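Local coordinates for protein diphosphomevalonate decarboxylase, putative (Trypanosoma brucei, PDB 2HKE) that probably catalyses the ATP-dependent decarboxylation of (R)-5-diphosphomevalonate to isopentenyl diphosphate, the building block of isoprenoids and sterols, at residues Glu53-Ile58 against Lys97-Ser102; Arg86-Glu91 against Ser132-Ser137; Ile273-Ala278 against Lys346-His351; Ala287-Phe292 against Phe299-Lys304. The protein carries 1 engineered substitution. One frame throughout, in Å; residues are numbered along the deposited sequence. Where two conformers were deposited one is given.

Overall arrangement
From the N terminus, contact 1 sets the end of strand 48-55 and the turn after it (53-58) against strand 97-104, closing a loop that contains helix 76-86. Contact 2 starts within that loop, at 86-91, and ends beyond it at 132-137, so the two contacts cross; they touch, Arg86 lying against Lys97. Contact 1 joins two strands of the N-terminal sheet, contact 2 the loops after helix 76-86 and before helix 136-143. The C-terminal domain follows. Contact 3 joins helix 267-283 to the loop before strand 358-363, and the hairpin of contact 4 falls wholly within the chain it spans, its first strand packing on that helix. The centres of contacts 1 and 3 are about 52 Å apart.

Contact 1: residues Glu53-Ile58 against Lys97-Ser102; sequences ELRDDI and KVNIVS
Four backbone hydrogen bonds join the end of strand 48-55 to the antiparallel start of strand 97-104. Glu53 and Asn99 form a hydrogen-bonded pair with both N-H groups and both carbonyls engaged, Glu53 N to Asn99 O and Asn99 N to Glu53 O each measuring 2.9 Å. Around the next such pair the grip is uneven: Arg55 N reaches Lys97 O at 2.7 Å, whereas Lys97 N to Arg55 O stretches to 3.2 Å as the strand gives way to the turn.

Arg55, its chain folded at chi2 and chi3, brings NH1 to a lone pair of Asn99 OD1 at 2.9 Å, and this acceptor lies near the guanidinium plane. The amide is used at both ends, since Asn99 ND2 bonds to Thr62 OG1. At the guanidinium's edge, NH2 forms a salt bridge with Asp57 OD2 (3.5 Å), while Ile58 CG2 sits over the centre of one face. Ile58 CD1 also meets Asn99 ND2 at 3.4 Å.

On the other sheet face Leu54 CD2 touches Val98, and both side chains rest on Phe130 of helix 114-130; strand 62-65 runs along the far edge of strand 97-104, parallel to it.

Contact 2: residues Arg86-Glu91 against Ser132-Ser137; sequences RSTCPE and STTNVS
Ser132 lies in the loop between helices 114-130 and 136-143 with its OG anti to the backbone N (chi1 165°), which turns the hydroxyl onto Thr88. There it lies 2.7 Å from Thr88 OG1 and 3.2 Å from Thr88 O. Thr88 holds its own OG1 in the crowded position between backbone N and carbonyl carbon, and this hydroxyl is also hydrogen-bonded back to the carbonyls of His84 and Leu85 at the end of helix 76-86. The CA of Ser132 adds a C-H...O contact to Thr88 O at 3.1 Å, and beside it Cys89 CB packs at 4.0 Å from that same CA.

Thr133 supplies the clearest bond of the contact: its N donates to Thr88 O at 2.8 Å, nearly along the C=O axis. Its OG1 stands 3.3 Å from the same oxygen, so several groups crowd round one carbonyl of the loop that follows helix 76-86.

Ser132 to Thr134 form an ST turn, Ser132 OG accepting from Thr134 N at 3.1 Å with an N-H...O angle of 165°. The same hydroxyl thus holds its own turn and meets Thr88. Thr134 places CG2 obliquely against Thr88 OG1, and its side chain also rests on Ile127 of helix 114-130 and on His84.

Asn135 follows at the N-cap of helix 136-143, where its OD1 accepts from the backbone N of Met138, and Val136 and Ser137 begin the helix itself.

Contact 3: residues Ile273-Ala278 against Lys346-His351; sequences IRLVKA and KKLIDH. With SO4 (sulfate ion), chain D.
The Arg274 guanidinium meets its polar neighbours along the edge: Asp350 O lies in its plane, 3.2 Å from NH2, and sulfate O4 sits near that plane too. NE donates to sulfate O4 at 3.0 Å and, at slightly greater length, to O3, which NH2 also reaches. Asp350 N grips O3 more directly, at 2.9 Å with an N-H...O angle of 162°, so one sulfate oxygen is held from both segments. At the edge of the His351 ring, in plane, a water lies 2.7 Å from ND1 and accepts from Arg274 NH2; the far nitrogen, NE2, bonds to Asp268 OD1.

Beneath this polar rim the packing is apolar. Ile349, with CG2 anti to its carbonyl carbon, sets that methyl against the helix backbone, 3.6 Å from Leu275 N. Leu348 crosses Leu275 at about a right angle, with Leu275 CD1 3.8 Å from Leu348 CB, while Ala278 CB meets Leu348 CB at 3.9 Å.

These contacts are plain packing of the loop before strand 358-363 on helix 267-283 of the GHMP-type C-terminal domain, with a surface anion site where a sulfate, probably from the crystallisation liquor, is bound by a side chain and a loop amide.

Contact 4: residues Ala287-Phe292 against Phe299-Lys304; sequences ALAYTF and FLFVLK
Thr291 holds CG2 in the crowded position between its backbone N and carbonyl carbon while OG1 stands anti to N (chi1 -167°), and Phe299 and Phe301 both carry CG anti to their carbonyl carbons. These rotamers bring the threonine methyl against both phenylalanines of the partner strand in a beta hairpin, strand 288-291 followed by strand 298-303, at one margin of the five-stranded sheet of the C-terminal domain. CG2 lies 3.6 Å from Phe299 CB and 3.8 Å from Phe301 CE2. Ala289 CB approaches the Phe301 ring at its edge, and the ring also packs edge-to-face with Phe240. Thr291 OG1 is bonded to Lys18 NZ, and Ile14 of strand 5-15 touches the same sheet face, joining the hairpin to the N-terminal domain.

Two hydrogen-bonded pairs fix the register. Ala289 N and O bond to Phe301 O and N, and Thr291 N and O to Phe299 O and N. The geometry differs among them: Phe299 N approaches Thr291 O nearly along the C=O axis at 2.8 Å, whereas Thr291 N sits above the carbonyl plane of Phe299, 43° out of it.

On the other face Leu288, CG anti to N, sends CD1 across to Val302 CB at 3.8 Å. The Tyr290 ring leads away to Ile273 and Lys277 of helix 267-283, and its OH bonds to Asp249 OD1 of helix 237-256. Beyond the pairing, a buried carbonyl is met by water: the molecule donates to Ala287 O at 2.7 Å and accepts from Leu303 N at 2.9 Å.

Contact 1: residues Glu53-Ile58 against Lys97-Ser102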
loop_
_atom_site.group_PDB
_atom_site.type_symbol
_atom_site.label_atom_id
_atom_site.label_comp_id
_atom_site.label_asym_id
_atom_site.label_seq_id
_atom_site.Cartn_x
_atom_site.Cartn_y
_atom_site.Cartn_z
ATOM N N GLU A 53 -21.693 12.006 5.950
ATOM C CA GLU A 53 -22.860 12.900 5.916
ATOM C C GLU A 53 -22.708 14.023 6.923
ATOM O O GLU A 53 -22.471 13.762 8.087
ATOM C CB GLU A 53 -24.131 12.105 6.206
ATOM C CG GLU A 53 -25.414 12.826 5.741
ATOM C CD GLU A 53 -26.705 12.233 6.339
ATOM O OE1 GLU A 53 -26.717 11.102 6.898
ATOM O OE2 GLU A 53 -27.726 12.940 6.265
ATOM N N LEU A 54 -22.808 15.278 6.480
ATOM C CA LEU A 54 -22.758 16.403 7.434
ATOM C C LEU A 54 -24.102 16.478 8.125
ATOM O O LEU A 54 -25.133 16.225 7.504
ATOM C CB LEU A 54 -22.428 17.744 6.774
ATOM C CG LEU A 54 -20.992 18.019 6.313
ATOM C CD1 LEU A 54 -20.685 19.508 6.363
ATOM C CD2 LEU A 54 -19.985 17.305 7.156
ATOM N N ARG A 55 -24.073 16.773 9.419
ATOM C CA ARG A 55 -25.275 16.778 10.249
ATOM C C ARG A 55 -25.356 18.050 11.101
ATOM O O ARG A 55 -24.326 18.658 11.479
ATOM C CB ARG A 55 -25.277 15.557 11.180
ATOM C CG ARG A 55 -25.242 14.186 10.506
ATOM C CD ARG A 55 -26.560 13.849 9.799
ATOM N NE ARG A 55 -27.723 13.903 10.694
ATOM C CZ ARG A 55 -28.187 12.895 11.443
ATOM N NH1 ARG A 55 -27.615 11.696 11.439
ATOM N NH2 ARG A 55 -29.251 13.087 12.215
ATOM N N ASP A 56 -26.598 18.444 11.386
ATOM C CA ASP A 56 -26.921 19.478 12.390
ATOM C C ASP A 56 -27.651 18.889 13.596
ATOM O O ASP A 56 -27.504 19.371 14.723
ATOM C CB ASP A 56 -27.808 20.545 11.759
ATOM C CG ASP A 56 -27.011 21.581 11.032
ATOM O OD1 ASP A 56 -26.223 22.282 11.707
ATOM O OD2 ASP A 56 -27.158 21.686 9.788
ATOM N N ASP A 57 -28.431 17.843 13.346
ATOM C CA ASP A 57 -29.278 17.244 14.363
ATOM C C ASP A 57 -28.437 16.667 15.504
ATOM O O ASP A 57 -28.853 16.694 16.670
ATOM C CB ASP A 57 -30.157 16.121 13.778
ATOM C CG ASP A 57 -30.410 16.262 12.275
ATOM O OD1 ASP A 57 -29.565 16.869 11.560
ATOM O OD2 ASP A 57 -31.449 15.732 11.803
ATOM N N ILE A 58 -27.261 16.136 15.173
ATOM C CA ILE A 58 -26.456 15.386 16.136
ATOM C C ILE A 58 -25.457 16.255 16.893
ATOM O O ILE A 58 -25.093 17.354 16.450
ATOM C CB ILE A 58 -25.724 14.207 15.452
ATOM C CG1 ILE A 58 -24.495 14.684 14.670
ATOM C CG2 ILE A 58 -26.695 13.449 14.528
ATOM C CD1 ILE A 58 -23.883 13.602 13.789
ATOM N N LYS A 97 -21.279 18.642 12.561
ATOM C CA LYS A 97 -20.746 17.338 12.898
ATOM C C LYS A 97 -20.938 16.441 11.683
ATOM O O LYS A 97 -21.721 16.737 10.774
ATOM C CB LYS A 97 -21.479 16.711 14.087
ATOM C CG LYS A 97 -21.558 17.581 15.319
ATOM C CD LYS A 97 -20.195 17.853 15.922
ATOM C CE LYS A 97 -20.270 18.992 16.911
ATOM N NZ LYS A 97 -20.839 20.215 16.279
ATOM N N VAL A 98 -20.242 15.322 11.694
ATOM C CA VAL A 98 -20.261 14.427 10.577
ATOM C C VAL A 98 -20.478 12.988 11.043
ATOM O O VAL A 98 -19.980 12.587 12.096
ATOM C CB VAL A 98 -18.950 14.593 9.775
ATOM C CG1 VAL A 98 -17.707 14.290 10.655
ATOM C CG2 VAL A 98 -18.971 13.774 8.516
ATOM N N ASN A 99 -21.267 12.241 10.283
ATOM C CA ASN A 99 -21.343 10.775 10.410
ATOM C C ASN A 99 -20.448 10.182 9.339
ATOM O O ASN A 99 -20.660 10.442 8.171
ATOM C CB ASN A 99 -22.735 10.170 10.141
ATOM C CG ASN A 99 -23.815 10.676 11.080
ATOM O OD1 ASN A 99 -24.860 11.146 10.609
ATOM N ND2 ASN A 99 -23.617 10.531 12.382
ATOM N N ILE A 100 -19.470 9.395 9.746
ATOM C CA ILE A 100 -18.558 8.697 8.842
ATOM C C ILE A 100 -18.813 7.207 8.956
ATOM O O ILE A 100 -18.852 6.671 10.078
ATOM C CB ILE A 100 -17.091 8.918 9.284
ATOM C CG1 ILE A 100 -16.762 10.410 9.414
ATOM C CG2 ILE A 100 -16.118 8.236 8.329
ATOM C CD1 ILE A 100 -15.469 10.648 10.127
ATOM N N VAL A 101 -18.945 6.555 7.809
ATOM C CA VAL A 101 -19.211 5.122 7.748
ATOM C C VAL A 101 -18.219 4.550 6.765
ATOM O O VAL A 101 -18.174 4.979 5.610
ATOM C CB VAL A 101 -20.667 4.854 7.281
ATOM C CG1 VAL A 101 -20.907 3.360 7.075
ATOM C CG2 VAL A 101 -21.674 5.478 8.256
ATOM N N SER A 102 -17.379 3.631 7.241
ATOM C CA SER A 102 -16.285 3.142 6.445
ATOM C C SER A 102 -16.318 1.621 6.397
ATOM O O SER A 102 -16.608 0.979 7.408
ATOM C CB SER A 102 -14.974 3.601 7.052
ATOM O OG SER A 102 -14.928 4.999 6.988
#

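Contact 2: residues Arg86-Glu91 against Ser132-Ser137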
loop_
_atom_site.group_PDB
_atom_site.type_symbol
_atom_site.label_atom_id
_atom_site.label_comp_id
_atom_site.label_asym_id
_atom_site.label_seq_id
_atom_site.Cartn_x
_atom_site.Cartn_y
_atom_site.Cartn_z
ATOM N N ARG A 86 -11.472 20.886 9.824
ATOM C CA ARG A 86 -12.287 21.981 10.277
ATOM C C ARG A 86 -11.586 23.312 10.419
ATOM O O ARG A 86 -12.246 24.327 10.582
ATOM C CB ARG A 86 -12.951 21.623 11.596
ATOM C CG ARG A 86 -14.016 20.612 11.453
ATOM C CD ARG A 86 -14.775 20.501 12.741
ATOM N NE ARG A 86 -15.911 19.629 12.537
ATOM C CZ ARG A 86 -16.049 18.420 13.068
ATOM N NH1 ARG A 86 -15.134 17.899 13.873
ATOM N NH2 ARG A 86 -17.128 17.749 12.786
ATOM N N SER A 87 -10.263 23.322 10.406
ATOM C CA SER A 87 -9.509 24.564 10.364
ATOM C C SER A 87 -9.231 25.043 8.958
ATOM O O SER A 87 -8.546 26.065 8.786
ATOM C CB SER A 87 -8.185 24.428 11.110
ATOM O OG SER A 87 -7.251 23.622 10.439
ATOM N N THR A 88 -9.677 24.278 7.955
ATOM C CA THR A 88 -9.416 24.604 6.568
ATOM C C THR A 88 -10.688 24.517 5.763
ATOM O O THR A 88 -10.676 24.142 4.612
ATOM C CB THR A 88 -8.303 23.686 6.012
ATOM O OG1 THR A 88 -8.718 22.306 6.088
ATOM C CG2 THR A 88 -6.987 23.905 6.795
ATOM N N CYS A 89 -11.810 24.879 6.366
ATOM C CA CYS A 89 -13.081 24.801 5.677
ATOM C C CYS A 89 -13.933 26.035 5.999
ATOM O O CYS A 89 -13.621 26.759 6.927
ATOM C CB CYS A 89 -13.792 23.511 6.028
ATOM S SG CYS A 89 -14.578 23.546 7.630
ATOM N N PRO A 90 -14.982 26.296 5.199
ATOM C CA PRO A 90 -15.869 27.442 5.395
ATOM C C PRO A 90 -16.421 27.590 6.824
ATOM O O PRO A 90 -16.773 26.602 7.443
ATOM C CB PRO A 90 -17.011 27.141 4.433
ATOM C CG PRO A 90 -16.365 26.469 3.316
ATOM C CD PRO A 90 -15.372 25.536 3.999
ATOM N N GLU A 91 -16.502 28.822 7.331
ATOM C CA GLU A 91 -17.098 29.073 8.649
ATOM C C GLU A 91 -18.480 28.424 8.781
ATOM O O GLU A 91 -18.841 27.946 9.846
ATOM C CB GLU A 91 -17.167 30.594 8.965
ATOM C CG GLU A 91 -16.116 31.110 9.991
ATOM C CD GLU A 91 -14.910 31.846 9.354
ATOM O OE1 GLU A 91 -15.115 32.881 8.649
ATOM O OE2 GLU A 91 -13.745 31.408 9.577
ATOM N N SER A 132 -13.252 21.607 2.185
ATOM C CA SER A 132 -12.007 22.016 2.785
ATOM C C SER A 132 -11.015 22.330 1.698
ATOM O O SER A 132 -10.995 21.669 0.663
ATOM C CB SER A 132 -11.439 20.906 3.721
ATOM O OG SER A 132 -10.077 21.077 4.096
ATOM N N THR A 133 -10.145 23.290 1.964
ATOM C CA THR A 133 -9.082 23.611 1.043
ATOM C C THR A 133 -7.863 22.682 1.119
ATOM O O THR A 133 -6.903 22.808 0.327
ATOM C CB THR A 133 -8.602 25.045 1.305
ATOM O OG1 THR A 133 -8.219 25.187 2.684
ATOM C CG2 THR A 133 -9.740 26.009 0.955
ATOM N N THR A 134 -7.849 21.793 2.093
ATOM C CA THR A 134 -6.703 20.894 2.213
ATOM C C THR A 134 -6.765 19.817 1.122
ATOM O O THR A 134 -7.819 19.502 0.619
ATOM C CB THR A 134 -6.585 20.313 3.645
ATOM O OG1 THR A 134 -5.425 19.480 3.707
ATOM C CG2 THR A 134 -7.767 19.477 3.983
ATOM N N ASN A 135 -5.610 19.273 0.737
ATOM C CA ASN A 135 -5.621 18.261 -0.290
ATOM C C ASN A 135 -5.753 16.853 0.301
ATOM O O ASN A 135 -5.439 16.622 1.481
ATOM C CB ASN A 135 -4.418 18.381 -1.230
ATOM C CG ASN A 135 -3.104 18.204 -0.511
ATOM O OD1 ASN A 135 -2.714 17.090 -0.128
ATOM N ND2 ASN A 135 -2.415 19.323 -0.304
ATOM N N VAL A 136 -6.247 15.943 -0.527
ATOM C CA VAL A 136 -6.553 14.621 -0.083
ATOM C C VAL A 136 -5.312 13.989 0.539
ATOM O O VAL A 136 -5.425 13.316 1.588
ATOM C CB VAL A 136 -7.106 13.740 -1.231
ATOM C CG1 VAL A 136 -7.100 12.227 -0.820
ATOM C CG2 VAL A 136 -8.516 14.224 -1.620
ATOM N N SER A 137 -4.183 14.142 -0.144
ATOM C CA SER A 137 -2.950 13.490 0.303
ATOM C C SER A 137 -2.525 13.940 1.719
ATOM O O SER A 137 -2.243 13.098 2.594
ATOM C CB SER A 137 -1.850 13.672 -0.732
ATOM O OG SER A 137 -0.648 13.097 -0.306
#

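Contact 3: residues Ile273-Ala278 against Lys346-His351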
loop_
_atom_site.group_PDB
_atom_site.type_symbol
_atom_site.label_atom_id
_atom_site.label_comp_id
_atom_site.label_asym_id
_atom_site.label_seq_id
_atom_site.Cartn_x
_atom_site.Cartn_y
_atom_site.Cartn_z
ATOM N N ILE A 273 11.278 -15.447 -1.737
ATOM C CA ILE A 273 12.433 -14.684 -2.140
ATOM C C ILE A 273 13.374 -15.617 -2.915
ATOM O O ILE A 273 13.813 -15.281 -3.988
ATOM C CB ILE A 273 13.141 -14.076 -0.937
ATOM C CG1 ILE A 273 12.295 -12.965 -0.310
ATOM C CG2 ILE A 273 14.559 -13.642 -1.316
ATOM C CD1 ILE A 273 12.852 -12.464 0.993
ATOM N N ARG A 274 13.673 -16.791 -2.347
ATOM C CA ARG A 274 14.544 -17.740 -3.016
ATOM C C ARG A 274 14.023 -18.140 -4.385
ATOM O O ARG A 274 14.829 -18.267 -5.331
ATOM C CB ARG A 274 14.754 -18.999 -2.159
ATOM C CG ARG A 274 15.441 -18.692 -0.880
ATOM C CD ARG A 274 16.173 -19.907 -0.292
ATOM N NE ARG A 274 15.348 -21.107 -0.284
ATOM C CZ ARG A 274 14.425 -21.378 0.625
ATOM N NH1 ARG A 274 14.205 -20.542 1.616
ATOM N NH2 ARG A 274 13.739 -22.514 0.547
ATOM N N LEU A 275 12.704 -18.335 -4.489
ATOM C CA LEU A 275 12.066 -18.752 -5.745
ATOM C C LEU A 275 12.181 -17.678 -6.833
ATOM O O LEU A 275 12.547 -17.959 -8.004
ATOM C CB LEU A 275 10.602 -19.075 -5.479
ATOM C CG LEU A 275 9.788 -19.624 -6.635
ATOM C CD1 LEU A 275 10.505 -20.759 -7.407
ATOM C CD2 LEU A 275 8.450 -20.077 -6.113
ATOM N N VAL A 276 11.888 -16.446 -6.475
ATOM C CA VAL A 276 12.009 -15.374 -7.454
ATOM C C VAL A 276 13.446 -15.304 -7.932
ATOM O O VAL A 276 13.705 -15.185 -9.139
ATOM C CB VAL A 276 11.551 -14.033 -6.871
ATOM C CG1 VAL A 276 11.915 -12.871 -7.788
ATOM C CG2 VAL A 276 10.060 -14.132 -6.546
ATOM N N LYS A 277 14.396 -15.343 -6.994
ATOM C CA LYS A 277 15.805 -15.286 -7.358
ATOM C C LYS A 277 16.219 -16.420 -8.287
ATOM O O LYS A 277 16.935 -16.209 -9.279
ATOM C CB LYS A 277 16.676 -15.306 -6.100
ATOM C CG LYS A 277 16.637 -13.989 -5.351
ATOM C CD LYS A 277 17.485 -14.094 -4.088
ATOM C CE LYS A 277 17.534 -12.771 -3.360
ATOM N NZ LYS A 277 18.300 -12.946 -2.093
ATOM N N ALA A 278 15.766 -17.626 -7.964
ATOM C CA ALA A 278 16.098 -18.826 -8.739
ATOM C C ALA A 278 15.466 -18.775 -10.124
ATOM O O ALA A 278 16.060 -19.199 -11.101
ATOM C CB ALA A 278 15.618 -20.069 -8.023
ATOM N N LYS A 346 10.610 -25.884 -12.908
ATOM C CA LYS A 346 10.019 -26.689 -11.883
ATOM C C LYS A 346 11.185 -27.012 -10.946
ATOM O O LYS A 346 12.360 -27.048 -11.358
ATOM C CB LYS A 346 9.383 -27.961 -12.464
ATOM C CG LYS A 346 8.283 -27.711 -13.457
ATOM C CD LYS A 346 7.871 -28.999 -14.175
ATOM C CE LYS A 346 6.884 -28.696 -15.314
ATOM N NZ LYS A 346 6.292 -29.947 -15.836
ATOM N N LYS A 347 10.855 -27.222 -9.690
ATOM C CA LYS A 347 11.818 -27.550 -8.661
ATOM C C LYS A 347 12.986 -26.559 -8.649
ATOM O O LYS A 347 14.159 -26.945 -8.737
ATOM C CB LYS A 347 12.280 -29.025 -8.819
ATOM C CG LYS A 347 11.151 -30.042 -8.566
ATOM C CD LYS A 347 10.811 -30.181 -7.044
ATOM C CE LYS A 347 9.519 -31.058 -6.766
ATOM N NZ LYS A 347 8.275 -30.690 -7.566
ATOM N N LEU A 348 12.664 -25.279 -8.509
ATOM C CA LEU A 348 13.697 -24.252 -8.469
ATOM C C LEU A 348 14.237 -24.065 -7.055
ATOM O O LEU A 348 15.287 -23.507 -6.876
ATOM C CB LEU A 348 13.153 -22.925 -9.003
ATOM C CG LEU A 348 12.749 -22.903 -10.479
ATOM C CD1 LEU A 348 12.104 -21.574 -10.839
ATOM C CD2 LEU A 348 13.949 -23.181 -11.370
ATOM N N ILE A 349 13.396 -24.386 -6.074
ATOM C CA ILE A 349 13.737 -24.352 -4.653
ATOM C C ILE A 349 13.262 -25.631 -4.001
ATOM O O ILE A 349 12.441 -26.344 -4.556
ATOM C CB ILE A 349 13.117 -23.144 -3.890
ATOM C CG1 ILE A 349 11.588 -23.190 -3.889
ATOM C CG2 ILE A 349 13.677 -21.829 -4.478
ATOM C CD1 ILE A 349 10.924 -22.207 -2.900
ATOM N N ASP A 350 13.765 -25.853 -2.793
ATOM C CA ASP A 350 13.326 -26.898 -1.906
ATOM C C ASP A 350 12.475 -26.254 -0.811
ATOM O O ASP A 350 13.013 -25.558 0.049
ATOM C CB ASP A 350 14.585 -27.545 -1.258
ATOM C CG ASP A 350 14.252 -28.671 -0.298
ATOM O OD1 ASP A 350 13.076 -29.152 -0.264
ATOM O OD2 ASP A 350 15.206 -29.088 0.430
ATOM N N HIS A 351 11.161 -26.470 -0.857
ATOM C CA HIS A 351 10.252 -25.937 0.153
ATOM C C HIS A 351 8.970 -26.747 0.084
ATOM O O HIS A 351 8.541 -27.144 -1.022
ATOM C CB HIS A 351 9.950 -24.439 -0.099
ATOM C CG HIS A 351 9.163 -23.786 0.990
ATOM N ND1 HIS A 351 9.738 -23.421 2.186
ATOM C CD2 HIS A 351 7.871 -23.366 1.052
ATOM C CE1 HIS A 351 8.829 -22.841 2.954
ATOM N NE2 HIS A 351 7.690 -22.788 2.289
HETATM S S SO4 D . 16.883 -23.916 -1.973
HETATM O O1 SO4 D . 17.854 -24.318 -0.964
HETATM O O2 SO4 D . 17.050 -24.741 -3.149
HETATM O O3 SO4 D . 15.544 -24.075 -1.398
HETATM O O4 SO4 D . 17.127 -22.511 -2.271
HETATM O O HOH W 1 12.341 -23.678 2.915
#

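Contact 4: residues Ala287-Phe292 against Phe299-Lys304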
loop_
_atom_site.group_PDB
_atom_site.type_symbol
_atom_site.label_atom_id
_atom_site.label_comp_id
_atom_site.label_asym_id
_atom_site.label_seq_id
_atom_site.Cartn_x
_atom_site.Cartn_y
_atom_site.Cartn_z
ATOM N N ALA A 287 13.301 -10.958 -14.495
ATOM C CA ALA A 287 11.959 -10.981 -15.040
ATOM C C ALA A 287 10.879 -10.677 -13.999
ATOM O O ALA A 287 9.724 -10.335 -14.333
ATOM C CB ALA A 287 11.718 -12.342 -15.712
ATOM N N LEU A 288 11.220 -10.851 -12.728
ATOM C CA LEU A 288 10.208 -10.911 -11.652
ATOM C C LEU A 288 10.841 -10.263 -10.436
ATOM O O LEU A 288 11.996 -10.527 -10.149
ATOM C CB LEU A 288 9.788 -12.374 -11.365
ATOM C CG LEU A 288 8.697 -12.642 -10.338
ATOM C CD1 LEU A 288 7.329 -11.926 -10.737
ATOM C CD2 LEU A 288 8.474 -14.157 -10.135
ATOM N N ALA A 289 10.101 -9.382 -9.753
ATOM C CA ALA A 289 10.560 -8.747 -8.536
ATOM C C ALA A 289 9.607 -9.018 -7.414
ATOM O O ALA A 289 8.388 -9.125 -7.634
ATOM C CB ALA A 289 10.680 -7.202 -8.712
ATOM N N TYR A 290 10.158 -9.165 -6.202
ATOM C CA TYR A 290 9.369 -9.280 -4.956
ATOM C C TYR A 290 9.507 -7.978 -4.151
ATOM O O TYR A 290 10.507 -7.261 -4.259
ATOM C CB TYR A 290 9.813 -10.476 -4.107
ATOM C CG TYR A 290 11.248 -10.426 -3.679
ATOM C CD1 TYR A 290 11.662 -9.571 -2.629
ATOM C CD2 TYR A 290 12.224 -11.183 -4.356
ATOM C CE1 TYR A 290 13.035 -9.495 -2.290
ATOM C CE2 TYR A 290 13.561 -11.128 -3.999
ATOM C CZ TYR A 290 13.955 -10.298 -2.954
ATOM O OH TYR A 290 15.309 -10.258 -2.653
ATOM N N THR A 291 8.499 -7.714 -3.322
ATOM C CA THR A 291 8.647 -6.806 -2.217
ATOM C C THR A 291 7.723 -7.239 -1.093
ATOM O O THR A 291 6.633 -7.711 -1.353
ATOM C CB THR A 291 8.468 -5.341 -2.608
ATOM O OG1 THR A 291 8.925 -4.531 -1.530
ATOM C CG2 THR A 291 7.011 -4.983 -2.888
ATOM N N PHE A 292 8.209 -7.113 0.138
ATOM C CA PHE A 292 7.442 -7.298 1.343
ATOM C C PHE A 292 7.334 -5.963 2.056
ATOM O O PHE A 292 8.290 -5.196 2.057
ATOM C CB PHE A 292 8.138 -8.328 2.283
ATOM C CG PHE A 292 8.248 -9.703 1.669
ATOM C CD1 PHE A 292 9.226 -9.957 0.738
ATOM C CD2 PHE A 292 7.343 -10.720 1.983
ATOM C CE1 PHE A 292 9.356 -11.186 0.144
ATOM C CE2 PHE A 292 7.445 -11.938 1.378
ATOM C CZ PHE A 292 8.433 -12.179 0.448
ATOM N N PHE A 299 4.488 -9.207 -2.452
ATOM C CA PHE A 299 4.066 -8.442 -3.622
ATOM C C PHE A 299 5.047 -8.779 -4.713
ATOM O O PHE A 299 6.215 -9.127 -4.426
ATOM C CB PHE A 299 4.056 -6.974 -3.294
ATOM C CG PHE A 299 2.819 -6.549 -2.571
ATOM C CD1 PHE A 299 2.720 -6.698 -1.197
ATOM C CD2 PHE A 299 1.727 -6.069 -3.291
ATOM C CE1 PHE A 299 1.523 -6.319 -0.539
ATOM C CE2 PHE A 299 0.540 -5.667 -2.660
ATOM C CZ PHE A 299 0.463 -5.788 -1.270
ATOM N N LEU A 300 4.581 -8.785 -5.954
ATOM C CA LEU A 300 5.436 -9.137 -7.075
ATOM C C LEU A 300 5.198 -8.123 -8.144
ATOM O O LEU A 300 4.046 -7.705 -8.332
ATOM C CB LEU A 300 5.049 -10.507 -7.628
ATOM C CG LEU A 300 5.276 -11.653 -6.675
ATOM C CD1 LEU A 300 4.403 -12.835 -7.085
ATOM C CD2 LEU A 300 6.793 -12.042 -6.616
ATOM N N PHE A 301 6.248 -7.754 -8.841
ATOM C CA PHE A 301 6.119 -6.914 -10.020
ATOM C C PHE A 301 6.629 -7.710 -11.203
ATOM O O PHE A 301 7.668 -8.394 -11.109
ATOM C CB PHE A 301 6.959 -5.667 -9.886
ATOM C CG PHE A 301 6.657 -4.859 -8.671
ATOM C CD1 PHE A 301 5.398 -4.297 -8.483
ATOM C CD2 PHE A 301 7.614 -4.659 -7.709
ATOM C CE1 PHE A 301 5.112 -3.542 -7.346
ATOM C CE2 PHE A 301 7.318 -3.895 -6.553
ATOM C CZ PHE A 301 6.061 -3.332 -6.396
ATOM N N VAL A 302 5.946 -7.583 -12.332
ATOM C CA VAL A 302 6.287 -8.356 -13.511
ATOM C C VAL A 302 5.669 -7.652 -14.702
ATOM O O VAL A 302 4.649 -6.992 -14.551
ATOM C CB VAL A 302 5.714 -9.802 -13.382
ATOM C CG1 VAL A 302 4.184 -9.793 -13.303
ATOM C CG2 VAL A 302 6.213 -10.713 -14.528
ATOM N N LEU A 303 6.301 -7.714 -15.864
ATOM C CA LEU A 303 5.635 -7.191 -17.077
ATOM C C LEU A 303 4.562 -8.147 -17.538
ATOM O O LEU A 303 4.702 -9.352 -17.388
ATOM C CB LEU A 303 6.646 -6.985 -18.180
ATOM C CG LEU A 303 7.717 -5.928 -17.872
ATOM C CD1 LEU A 303 8.646 -5.638 -19.110
ATOM C CD2 LEU A 303 7.141 -4.612 -17.295
ATOM N N LYS A 304 3.501 -7.605 -18.149
ATOM C CA LYS A 304 2.383 -8.414 -18.649
ATOM C C LYS A 304 2.785 -9.631 -19.477
ATOM O O LYS A 304 2.296 -10.734 -19.252
ATOM C CB LYS A 304 1.446 -7.505 -19.447
ATOM C CG LYS A 304 0.067 -8.060 -19.577
ATOM C CD LYS A 304 -0.969 -7.041 -20.071
ATOM C CE LYS A 304 -2.313 -7.803 -20.083
ATOM N NZ LYS A 304 -3.533 -7.205 -20.826
HETATM O O HOH W 2 8.923 -8.888 -16.430
#